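Long-range contacts in chain length determinant protein (Shigella flexneri, PDB 4E2H), which probably regulates the chain length of lipopolysaccharide O-antigen, as an inner-membrane protein with a periplasmic domain: residues G129-Q134 and N215-E220; K148-I152 and E198-L203; I155-L159 and L191-I195. The contacts are given in a common frame with arbitrary orientation. Numbering follows the deposited sequence.

Interaction 1 of 3, residues G129-Q134 and N215-E220; sequences GRKNLQ and NLLDIE
Residues 129-134 form a run of the long helix 97-164, and 215-219 are the last turn of helix 207-219, Glu220 being the first residue to leave helical phi/psi. The two short axes run nearly antiparallel, at 155° (signed crossing angle -155°), and approach to 10.4 Å; the closest CA pair is Arg130 and Leu216, 6.8 Å apart. Apolar side chains fill the gap. Leu216 (chi1 t) sets its CD1 4.0 Å from Leu133 CB and 3.5 Å from Gln134 CG, while Ile219 (m, t) brings CD1 to 4.1 Å from Gly129 C, where no side chain intervenes. A charged pair closes one edge: Arg130 (chi1 t, chi2 -125°, chi3 m) bends over so that its NH1 meets Glu220 OE2 at 2.7 Å, a salt bridge lying near the guanidinium plane. Val34 of helix 26-35 touches Asn215 and Ile219, and Asp218 forms a salt bridge with Arg138 of the third subunit. This is antiparallel helix packing, an apolar seam with a salt bridge along one edge, within the elongated helical body of the Wzz periplasmic domain.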
ATOM      1  N   GLY C 129      -0.118   0.244 -10.154  1.00 50.65           N
ATOM      2  CA  GLY C 129       0.896   0.771  -9.269  1.00 48.54           C
ATOM      3  C   GLY C 129       1.824   1.643 -10.095  1.00 50.83           C
ATOM      4  O   GLY C 129       2.499   2.540  -9.581  1.00 49.66           O
ATOM      5  N   ARG C 130       1.863   1.372 -11.392  1.00 48.15           N
ATOM      6  CA  ARG C 130       2.783   2.053 -12.276  1.00 45.61           C
ATOM      7  C   ARG C 130       2.199   3.393 -12.749  1.00 47.70           C
ATOM      8  O   ARG C 130       2.883   4.420 -12.715  1.00 45.10           O
ATOM      9  CB  ARG C 130       3.148   1.141 -13.437  1.00 47.81           C
ATOM     10  CG  ARG C 130       4.321   1.620 -14.231  1.00 55.86           C
ATOM     11  CD  ARG C 130       3.936   1.729 -15.687  1.00 55.67           C
ATOM     12  NE  ARG C 130       3.540   0.421 -16.187  1.00 60.56           N
ATOM     13  CZ  ARG C 130       4.376  -0.609 -16.280  1.00 67.26           C
ATOM     14  NH1 ARG C 130       5.645  -0.459 -15.908  1.00 61.73           N
ATOM     15  NH2 ARG C 130       3.949  -1.784 -16.743  1.00 66.42           N
ATOM     16  N   LYS C 131       0.939   3.398 -13.168  1.00 49.50           N
ATOM     17  CA  LYS C 131       0.260   4.673 -13.393  1.00 47.98           C
ATOM     18  C   LYS C 131       0.316   5.481 -12.098  1.00 49.13           C
ATOM     19  O   LYS C 131       0.722   6.633 -12.105  1.00 46.27           O
ATOM     20  CB  LYS C 131      -1.187   4.481 -13.848  1.00 39.63           C
ATOM     21  N   ASN C 132      -0.061   4.871 -10.983  1.00 58.33           N
ATOM     22  CA  ASN C 132       0.017   5.567  -9.708  1.00 58.82           C
ATOM     23  C   ASN C 132       1.319   6.334  -9.517  1.00 58.72           C
ATOM     24  O   ASN C 132       1.325   7.439  -8.971  1.00 57.86           O
ATOM     25  CB  ASN C 132      -0.201   4.606  -8.540  1.00 64.07           C
ATOM     26  CG  ASN C 132      -1.646   4.577  -8.079  1.00 72.63           C
ATOM     27  OD1 ASN C 132      -2.408   5.521  -8.332  1.00 70.61           O
ATOM     28  ND2 ASN C 132      -2.036   3.494  -7.397  1.00 74.30           N
ATOM     29  N   LEU C 133       2.422   5.755  -9.973  1.00 38.35           N
ATOM     30  CA  LEU C 133       3.716   6.368  -9.713  1.00 38.20           C
ATOM     31  C   LEU C 133       4.139   7.365 -10.802  1.00 39.80           C
ATOM     32  O   LEU C 133       4.558   8.478 -10.486  1.00 34.56           O
ATOM     33  CB  LEU C 133       4.792   5.314  -9.495  1.00 35.69           C
ATOM     34  CG  LEU C 133       4.553   4.437  -8.259  1.00 41.43           C
ATOM     35  CD1 LEU C 133       5.791   3.620  -7.926  1.00 38.00           C
ATOM     36  CD2 LEU C 133       4.119   5.277  -7.059  1.00 40.25           C
ATOM     37  N   GLN C 134       4.054   6.967 -12.068  1.00 45.16           N
ATOM     38  CA  GLN C 134       4.394   7.878 -13.145  1.00 44.25           C
ATOM     39  C   GLN C 134       3.721   9.229 -12.887  1.00 46.41           C
ATOM     40  O   GLN C 134       4.372  10.260 -12.983  1.00 42.68           O
ATOM     41  CB  GLN C 134       4.067   7.270 -14.511  1.00 42.41           C
ATOM     42  CG  GLN C 134       5.036   6.141 -14.893  1.00 46.19           C
ATOM     43  CD  GLN C 134       4.503   5.238 -16.003  1.00 55.99           C
ATOM     44  OE1 GLN C 134       3.280   5.174 -16.234  1.00 57.33           O
ATOM     45  NE2 GLN C 134       5.417   4.537 -16.704  1.00 50.61           N
ATOM     46  N   ASN C 215      11.529   3.071  -7.108  1.00 46.84           N
ATOM     47  CA  ASN C 215      10.391   2.179  -6.951  1.00 46.30           C
ATOM     48  C   ASN C 215       9.797   1.803  -8.291  1.00 46.07           C
ATOM     49  O   ASN C 215       9.303   0.693  -8.471  1.00 46.94           O
ATOM     50  CB  ASN C 215       9.327   2.804  -6.066  1.00 45.97           C
ATOM     51  CG  ASN C 215       8.386   1.775  -5.481  1.00 53.17           C
ATOM     52  OD1 ASN C 215       8.345   0.620  -5.931  1.00 49.18           O
ATOM     53  ND2 ASN C 215       7.620   2.184  -4.466  1.00 51.88           N
ATOM     54  N   LEU C 216       9.858   2.730  -9.240  1.00 54.08           N
ATOM     55  CA  LEU C 216       9.361   2.452 -10.578  1.00 54.68           C
ATOM     56  C   LEU C 216      10.335   1.516 -11.265  1.00 53.77           C
ATOM     57  O   LEU C 216       9.921   0.599 -11.971  1.00 54.18           O
ATOM     58  CB  LEU C 216       9.186   3.739 -11.384  1.00 56.77           C
ATOM     59  CG  LEU C 216       8.348   3.659 -12.669  1.00 62.09           C
ATOM     60  CD1 LEU C 216       7.178   4.628 -12.625  1.00 54.72           C
ATOM     61  CD2 LEU C 216       9.206   3.923 -13.900  1.00 61.55           C
ATOM     62  N   LEU C 217      11.629   1.742 -11.045  1.00 43.29           N
ATOM     63  CA  LEU C 217      12.666   0.856 -11.585  1.00 47.63           C
ATOM     64  C   LEU C 217      12.405  -0.586 -11.136  1.00 53.43           C
ATOM     65  O   LEU C 217      12.433  -1.528 -11.939  1.00 51.08           O
ATOM     66  CB  LEU C 217      14.045   1.283 -11.079  1.00 48.20           C
ATOM     67  CG  LEU C 217      15.084   1.854 -12.054  1.00 53.79           C
ATOM     68  CD1 LEU C 217      14.481   2.922 -12.976  1.00 40.74           C
ATOM     69  CD2 LEU C 217      16.290   2.416 -11.283  1.00 48.35           C
ATOM     70  N   ASP C 218      12.158  -0.739  -9.836  1.00 59.35           N
ATOM     71  CA  ASP C 218      11.886  -2.032  -9.237  1.00 61.18           C
ATOM     72  C   ASP C 218      10.675  -2.716  -9.863  1.00 61.64           C
ATOM     73  O   ASP C 218      10.742  -3.897 -10.207  1.00 64.35           O
ATOM     74  CB  ASP C 218      11.725  -1.896  -7.715  1.00 62.99           C
ATOM     75  CG  ASP C 218      13.049  -1.569  -7.015  1.00 67.03           C
ATOM     76  OD1 ASP C 218      14.128  -1.750  -7.645  1.00 63.30           O
ATOM     77  OD2 ASP C 218      13.008  -1.144  -5.836  1.00 66.31           O
ATOM     78  N   ILE C 219       9.581  -1.980 -10.033  1.00 49.82           N
ATOM     79  CA  ILE C 219       8.383  -2.571 -10.623  1.00 50.77           C
ATOM     80  C   ILE C 219       8.664  -3.356 -11.903  1.00 56.35           C
ATOM     81  O   ILE C 219       8.145  -4.470 -12.071  1.00 57.36           O
ATOM     82  CB  ILE C 219       7.286  -1.539 -10.894  1.00 47.71           C
ATOM     83  CG1 ILE C 219       6.646  -1.095  -9.583  1.00 45.48           C
ATOM     84  CG2 ILE C 219       6.219  -2.137 -11.778  1.00 47.58           C
ATOM     85  CD1 ILE C 219       5.226  -0.601  -9.752  1.00 45.26           C
ATOM     86  N   GLU C 220       9.503  -2.810 -12.783  1.00 71.74           N
ATOM     87  CA  GLU C 220       9.804  -3.481 -14.054  1.00 76.32           C
ATOM     88  C   GLU C 220      10.586  -4.803 -13.926  1.00 74.79           C
ATOM     89  O   GLU C 220      11.175  -5.270 -14.900  1.00 75.28           O
ATOM     90  CB  GLU C 220      10.528  -2.542 -15.024  1.00 78.47           C
ATOM     91  CG  GLU C 220       9.641  -1.919 -16.095  1.00 83.41           C
ATOM     92  CD  GLU C 220       9.073  -0.570 -15.685  1.00 86.37           C
ATOM     93  OE1 GLU C 220       9.445  -0.077 -14.596  1.00 82.39           O
ATOM     94  OE2 GLU C 220       8.265   0.001 -16.454  1.00 89.47           O
TER

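Interaction 2 of 3, residues K148-I152 and E198-L203; sequences KDLRI and EATRPL
How a segment without regular structure can be held against a helix is illustrated by residues 148-152, about one turn of helix 97-164, and 198-203, which lies in the connection between helices 187-195 and 207-219. The pieces run in opposite directions: Lys148 CA lies 6.9 Å from Leu203 CA, and Ile152 CA lies 7.3 Å from Glu198 CA. From Arg201 to Leu203 the backbone is extended, with phi of -64 to -78° and psi of 128 to 139°.

Lys148 comes first and is the most heavily buried by the contact. Its chain, t at chi1 to chi3, reaches across the gap, so that CD packs 3.6 Å from Leu203 CD2 and CE lies 3.8 Å from Arg201 CB. At its tip NZ gives a weak hydrogen bond to Arg201 O, 3.4 Å away, and CE lies 3.0 Å from Glu198 O. One turn on, Arg151 (chi1 t) places CG 4.0 Å from Arg201 NH2. The two like charges have other partners: Arg151 NH1 hydrogen-bonds to Gln154 OE1 and its NH2 to Val178 O, and Arg201 NH2 hydrogen-bonds to Ser188 OG of the third subunit. Ile152 (chi1 m) ends the segment, with CG1 3.7 Å from Glu198 CB and CD1 4.1 Å from CD of Arg201, whose side chain is t at chi1 to chi3.

The arrangement is loop-on-helix packing, in which the aliphatic parts of long charged side chains make much of the contact. It lays the return connection along the long helix, beside a subunit interface.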
ATOM      1  N   LYS C 148      12.196  26.155 -10.498  1.00 43.96           N
ATOM      2  CA  LYS C 148      13.394  26.649 -11.158  1.00 43.36           C
ATOM      3  C   LYS C 148      13.080  27.868 -12.021  1.00 42.03           C
ATOM      4  O   LYS C 148      13.725  28.907 -11.883  1.00 41.54           O
ATOM      5  CB  LYS C 148      14.054  25.537 -11.971  1.00 45.95           C
ATOM      6  CG  LYS C 148      15.208  25.966 -12.846  1.00 46.13           C
ATOM      7  CD  LYS C 148      15.883  24.735 -13.440  1.00 47.48           C
ATOM      8  CE  LYS C 148      16.499  25.054 -14.788  1.00 50.60           C
ATOM      9  NZ  LYS C 148      16.458  23.889 -15.710  1.00 47.79           N
ATOM     10  N   ASP C 149      12.069  27.771 -12.876  1.00 47.96           N
ATOM     11  CA  ASP C 149      11.769  28.890 -13.772  1.00 47.94           C
ATOM     12  C   ASP C 149      11.429  30.195 -13.056  1.00 46.25           C
ATOM     13  O   ASP C 149      11.855  31.278 -13.478  1.00 47.28           O
ATOM     14  CB  ASP C 149      10.728  28.502 -14.812  1.00 49.67           C
ATOM     15  CG  ASP C 149      11.183  27.310 -15.627  1.00 61.18           C
ATOM     16  OD1 ASP C 149      12.355  26.913 -15.423  1.00 56.89           O
ATOM     17  OD2 ASP C 149      10.399  26.776 -16.449  1.00 63.83           O
ATOM     18  N   LEU C 150      10.681  30.101 -11.968  1.00 26.68           N
ATOM     19  CA  LEU C 150      10.516  31.268 -11.099  1.00 29.46           C
ATOM     20  C   LEU C 150      11.866  31.811 -10.611  1.00 26.33           C
ATOM     21  O   LEU C 150      12.084  33.008 -10.630  1.00 23.98           O
ATOM     22  CB  LEU C 150       9.634  30.954  -9.886  1.00 27.92           C
ATOM     23  CG  LEU C 150       9.793  31.966  -8.741  1.00 25.92           C
ATOM     24  CD1 LEU C 150       9.000  33.219  -9.028  1.00 29.11           C
ATOM     25  CD2 LEU C 150       9.339  31.352  -7.406  1.00 29.88           C
ATOM     26  N   ARG C 151      12.773  30.940 -10.187  1.00 27.47           N
ATOM     27  CA  ARG C 151      14.061  31.413  -9.715  1.00 25.66           C
ATOM     28  C   ARG C 151      14.773  32.098 -10.880  1.00 30.45           C
ATOM     29  O   ARG C 151      15.382  33.158 -10.685  1.00 24.87           O
ATOM     30  CB  ARG C 151      14.897  30.298  -9.100  1.00 23.70           C
ATOM     31  CG  ARG C 151      16.193  30.761  -8.433  1.00 23.33           C
ATOM     32  CD  ARG C 151      15.994  32.055  -7.600  1.00 27.56           C
ATOM     33  NE  ARG C 151      17.065  32.193  -6.601  1.00 32.23           N
ATOM     34  CZ  ARG C 151      17.001  32.940  -5.496  1.00 29.68           C
ATOM     35  NH1 ARG C 151      15.918  33.648  -5.227  1.00 31.20           N
ATOM     36  NH2 ARG C 151      18.033  32.981  -4.658  1.00 33.56           N
ATOM     37  N   ILE C 152      14.640  31.556 -12.099  1.00 37.64           N
ATOM     38  CA  ILE C 152      15.210  32.241 -13.288  1.00 39.56           C
ATOM     39  C   ILE C 152      14.579  33.615 -13.605  1.00 40.03           C
ATOM     40  O   ILE C 152      15.275  34.533 -14.044  1.00 38.86           O
ATOM     41  CB  ILE C 152      15.218  31.379 -14.585  1.00 39.09           C
ATOM     42  CG1 ILE C 152      16.453  30.481 -14.649  1.00 43.67           C
ATOM     43  CG2 ILE C 152      15.276  32.253 -15.815  1.00 40.21           C
ATOM     44  CD1 ILE C 152      17.396  30.595 -13.470  1.00 47.66           C
ATOM     45  N   GLU C 198      21.066  28.385 -17.672  1.00 62.39           N
ATOM     46  CA  GLU C 198      19.831  28.011 -17.004  1.00 58.79           C
ATOM     47  C   GLU C 198      19.322  26.665 -17.504  1.00 58.85           C
ATOM     48  O   GLU C 198      18.498  26.014 -16.855  1.00 65.14           O
ATOM     49  CB  GLU C 198      18.792  29.126 -17.222  1.00 57.99           C
ATOM     50  CG  GLU C 198      17.479  28.696 -17.869  1.00 60.51           C
ATOM     51  CD  GLU C 198      17.651  28.157 -19.289  1.00 66.38           C
ATOM     52  OE1 GLU C 198      16.779  27.383 -19.743  1.00 68.22           O
ATOM     53  OE2 GLU C 198      18.654  28.501 -19.955  1.00 67.57           O
ATOM     54  N   ALA C 199      19.826  26.256 -18.662  1.00 60.91           N
ATOM     55  CA  ALA C 199      19.340  25.057 -19.338  1.00 65.89           C
ATOM     56  C   ALA C 199      20.070  23.831 -18.822  1.00 65.00           C
ATOM     57  O   ALA C 199      20.079  22.791 -19.470  1.00 67.99           O
ATOM     58  CB  ALA C 199      19.548  25.182 -20.837  1.00 70.93           C
ATOM     59  N   THR C 200      20.670  23.964 -17.647  1.00 46.04           N
ATOM     60  CA  THR C 200      21.681  23.037 -17.164  1.00 43.98           C
ATOM     61  C   THR C 200      21.736  23.209 -15.658  1.00 40.64           C
ATOM     62  O   THR C 200      22.483  22.532 -14.963  1.00 40.80           O
ATOM     63  CB  THR C 200      23.064  23.374 -17.802  1.00 45.54           C
ATOM     64  OG1 THR C 200      22.973  23.294 -19.237  1.00 45.12           O
ATOM     65  CG2 THR C 200      24.140  22.423 -17.326  1.00 44.17           C
ATOM     66  N   ARG C 201      20.973  24.177 -15.166  1.00 51.97           N
ATOM     67  CA  ARG C 201      20.826  24.356 -13.736  1.00 51.72           C
ATOM     68  C   ARG C 201      20.068  23.107 -13.286  1.00 53.63           C
ATOM     69  O   ARG C 201      19.027  22.748 -13.866  1.00 55.14           O
ATOM     70  CB  ARG C 201      20.039  25.637 -13.433  1.00 51.02           C
ATOM     71  CG  ARG C 201      19.993  26.050 -11.952  1.00 50.93           C
ATOM     72  CD  ARG C 201      19.127  27.306 -11.737  1.00 54.89           C
ATOM     73  NE  ARG C 201      19.182  27.885 -10.384  1.00 52.09           N
ATOM     74  CZ  ARG C 201      19.954  28.907 -10.022  1.00 50.65           C
ATOM     75  NH1 ARG C 201      20.754  29.477 -10.914  1.00 48.53           N
ATOM     76  NH2 ARG C 201      19.925  29.353  -8.766  1.00 51.60           N
ATOM     77  N   PRO C 202      20.600  22.410 -12.279  1.00 49.81           N
ATOM     78  CA  PRO C 202      20.006  21.124 -11.902  1.00 53.73           C
ATOM     79  C   PRO C 202      18.728  21.272 -11.080  1.00 50.95           C
ATOM     80  O   PRO C 202      18.681  22.086 -10.149  1.00 49.38           O
ATOM     81  CB  PRO C 202      21.106  20.471 -11.060  1.00 53.98           C
ATOM     82  CG  PRO C 202      21.857  21.616 -10.476  1.00 52.04           C
ATOM     83  CD  PRO C 202      21.823  22.707 -11.518  1.00 52.99           C
ATOM     84  N   LEU C 203      17.710  20.492 -11.424  1.00 42.43           N
ATOM     85  CA  LEU C 203      16.476  20.495 -10.662  1.00 40.47           C
ATOM     86  C   LEU C 203      16.727  19.982  -9.253  1.00 39.18           C
ATOM     87  O   LEU C 203      17.478  19.029  -9.060  1.00 40.90           O
ATOM     88  CB  LEU C 203      15.441  19.619 -11.354  1.00 37.04           C
ATOM     89  CG  LEU C 203      15.007  20.218 -12.690  1.00 43.90           C
ATOM     90  CD1 LEU C 203      14.049  19.290 -13.441  1.00 39.28           C
ATOM     91  CD2 LEU C 203      14.379  21.609 -12.460  1.00 42.42           C
TER

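Interaction 3 of 3, residues I155-L159 and L191-I195; sequences IQEAL and LESMI
Ile155 and Ile195 lead an apolar seam between residues 155-159 of helix 97-164 and residues 191-195 at the end of helix 187-195. The segment axes are antiparallel at 146° (signed crossing angle -146°), 9.4 Å apart at closest approach; CA atoms pair as Gln156 with Ile195 at 7.0 Å and Leu159 with Leu191 at 6.0 Å. Ile155 (chi1 m) is the most buried by the contact: its CG2 lies 3.4 Å from Ile195 CG1 and 3.7 Å from Leu191 O, while its CG1 meets CE of selenomethionine Met194 at 3.3 Å. Ile195 (chi1 m) also takes Leu159 CD2 at 4.0 Å from its CD1. Leu159 (t, p) and Leu191 (m, t) close the other end, with Leu159 CD1 4.1 Å from Leu191 CB and Leu191 CD1 3.8 Å from Ala158 CB. Leu183 and Leu186, from the preceding loop, touch Ala158 and Leu191 respectively. No hydrogen bond crosses; this is antiparallel helix packing, in which the short helix, after a long loop, folds back on the end of the long one.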
ATOM      1  N   ILE C 155      16.198  35.943 -11.274  1.00 36.52           N
ATOM      2  CA  ILE C 155      17.518  36.274 -11.775  1.00 36.86           C
ATOM      3  C   ILE C 155      17.451  37.254 -12.956  1.00 38.58           C
ATOM      4  O   ILE C 155      18.136  38.272 -12.926  1.00 40.14           O
ATOM      5  CB  ILE C 155      18.337  35.002 -12.119  1.00 35.37           C
ATOM      6  CG1 ILE C 155      18.895  34.388 -10.832  1.00 35.76           C
ATOM      7  CG2 ILE C 155      19.457  35.329 -13.090  1.00 34.77           C
ATOM      8  CD1 ILE C 155      18.815  32.866 -10.772  1.00 36.13           C
ATOM      9  N   GLN C 156      16.633  36.975 -13.976  1.00 40.40           N
ATOM     10  CA  GLN C 156      16.479  37.918 -15.105  1.00 43.45           C
ATOM     11  C   GLN C 156      16.180  39.325 -14.607  1.00 41.56           C
ATOM     12  O   GLN C 156      16.630  40.312 -15.185  1.00 41.83           O
ATOM     13  CB  GLN C 156      15.366  37.485 -16.072  1.00 43.28           C
ATOM     14  CG  GLN C 156      15.878  36.831 -17.361  1.00 52.89           C
ATOM     15  CD  GLN C 156      14.942  35.736 -17.894  1.00 53.66           C
ATOM     16  OE1 GLN C 156      13.811  35.583 -17.421  1.00 53.41           O
ATOM     17  NE2 GLN C 156      15.421  34.967 -18.876  1.00 52.60           N
ATOM     18  N   GLU C 157      15.424  39.392 -13.520  1.00 42.55           N
ATOM     19  CA  GLU C 157      14.911  40.638 -13.001  1.00 43.63           C
ATOM     20  C   GLU C 157      16.026  41.409 -12.314  1.00 46.78           C
ATOM     21  O   GLU C 157      16.208  42.618 -12.534  1.00 47.49           O
ATOM     22  CB  GLU C 157      13.781  40.344 -12.027  1.00 40.33           C
ATOM     23  CG  GLU C 157      13.031  41.534 -11.527  1.00 47.99           C
ATOM     24  CD  GLU C 157      12.006  42.060 -12.542  1.00 55.53           C
ATOM     25  OE1 GLU C 157      11.924  41.492 -13.673  1.00 54.19           O
ATOM     26  OE2 GLU C 157      11.280  43.042 -12.201  1.00 49.24           O
ATOM     27  N   ALA C 158      16.787  40.703 -11.487  1.00 36.05           N
ATOM     28  CA  ALA C 158      17.850  41.356 -10.729  1.00 38.99           C
ATOM     29  C   ALA C 158      19.019  41.794 -11.630  1.00 40.42           C
ATOM     30  O   ALA C 158      19.896  42.551 -11.206  1.00 37.35           O
ATOM     31  CB  ALA C 158      18.346  40.453  -9.616  1.00 37.51           C
ATOM     32  N   LEU C 159      19.041  41.302 -12.864  1.00 45.01           N
ATOM     33  CA  LEU C 159      20.123  41.642 -13.769  1.00 46.18           C
ATOM     34  C   LEU C 159      19.918  43.081 -14.178  1.00 49.26           C
ATOM     35  O   LEU C 159      20.877  43.851 -14.273  1.00 45.44           O
ATOM     36  CB  LEU C 159      20.112  40.758 -15.007  1.00 45.50           C
ATOM     37  CG  LEU C 159      21.133  41.121 -16.077  1.00 43.66           C
ATOM     38  CD1 LEU C 159      22.531  41.006 -15.514  1.00 45.35           C
ATOM     39  CD2 LEU C 159      20.968  40.188 -17.250  1.00 50.34           C
ATOM     40  N   LEU C 191      25.103  37.129 -12.693  1.00 36.94           N
ATOM     41  CA  LEU C 191      23.695  36.911 -12.995  1.00 33.39           C
ATOM     42  C   LEU C 191      23.529  36.563 -14.480  1.00 36.95           C
ATOM     43  O   LEU C 191      22.742  35.687 -14.839  1.00 40.53           O
ATOM     44  CB  LEU C 191      22.836  38.117 -12.592  1.00 28.09           C
ATOM     45  CG  LEU C 191      22.819  38.605 -11.129  1.00 27.46           C
ATOM     46  CD1 LEU C 191      21.836  39.757 -10.979  1.00 31.60           C
ATOM     47  CD2 LEU C 191      22.464  37.510 -10.096  1.00 30.63           C
ATOM     48  N   GLU C 192      24.304  37.211 -15.338  1.00 56.10           N
ATOM     49  CA  GLU C 192      24.139  37.017 -16.767  1.00 58.39           C
ATOM     50  C   GLU C 192      24.522  35.614 -17.246  1.00 60.92           C
ATOM     51  O   GLU C 192      23.789  34.997 -18.020  1.00 62.35           O
ATOM     52  CB  GLU C 192      24.906  38.066 -17.548  1.00 56.83           C
ATOM     53  CG  GLU C 192      24.404  38.200 -18.957  1.00 63.75           C
ATOM     54  CD  GLU C 192      24.876  39.481 -19.626  1.00 76.02           C
ATOM     55  OE1 GLU C 192      25.572  40.293 -18.958  1.00 71.74           O
ATOM     56  OE2 GLU C 192      24.547  39.678 -20.822  1.00 81.14           O
ATOM     57  N   SER C 193      25.682  35.127 -16.820  1.00 67.04           N
ATOM     58  CA  SER C 193      26.055  33.742 -17.062  1.00 65.99           C
ATOM     59  C   SER C 193      25.431  32.997 -15.906  1.00 68.84           C
ATOM     60  O   SER C 193      25.973  33.016 -14.805  1.00 73.86           O
ATOM     61  CB  SER C 193      27.566  33.580 -16.999  1.00 73.10           C
ATOM     62  OG  SER C 193      27.906  32.353 -16.364  1.00 71.24           O
HETATM   63  N   MSE C 194      24.301  32.347 -16.150  1.00 49.44           N
HETATM   64  CA  MSE C 194      23.429  31.887 -15.080  1.00 49.55           C
HETATM   65  C   MSE C 194      22.101  31.785 -15.772  1.00 49.03           C
HETATM   66  O   MSE C 194      21.450  30.750 -15.727  1.00 53.50           O
HETATM   67  CB  MSE C 194      23.389  32.913 -13.950  1.00 46.11           C
HETATM   68  CG  MSE C 194      22.518  32.540 -12.758  1.00 46.88           C
HETATM   69 SE   MSE C 194      23.447  32.809 -11.025  0.66 55.73          SE
HETATM   70  CE  MSE C 194      22.109  33.932 -10.148  1.00 38.77           C
ATOM     71  N   ILE C 195      21.734  32.860 -16.457  1.00 43.85           N
ATOM     72  CA  ILE C 195      20.671  32.818 -17.446  1.00 46.26           C
ATOM     73  C   ILE C 195      21.202  32.134 -18.711  1.00 49.60           C
ATOM     74  O   ILE C 195      20.501  31.343 -19.341  1.00 55.06           O
ATOM     75  CB  ILE C 195      20.142  34.252 -17.757  1.00 46.14           C
ATOM     76  CG1 ILE C 195      19.657  34.908 -16.457  1.00 43.47           C
ATOM     77  CG2 ILE C 195      19.015  34.210 -18.772  1.00 42.03           C
ATOM     78  CD1 ILE C 195      19.823  36.420 -16.433  1.00 44.23           C
TER

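In the fold
Helix 97-164 supplies one side of all three contacts, so together they show how a single long helix can be lined by successive parts of the chain that returns along it. The centre of interaction 1 is about 8 Å from the chain's centre, those of interactions 2 and 3 about 33 and 44 Å, toward the C-terminal end of the long helix. Interactions 1 and 3 are partly buried helix pairs, the first with a salt bridge, the other mainly apolar, with no hydrogen bond or salt bridge across its segments; interaction 2 is a surface contact with a weak hydrogen bond. Interactions 2 and 3 meet where Arg201 NH1 lies 3.9 Å from Ile155 CD1, while interaction 1 stands apart. Along the chain, 3 nests within 2, and 2 within 1.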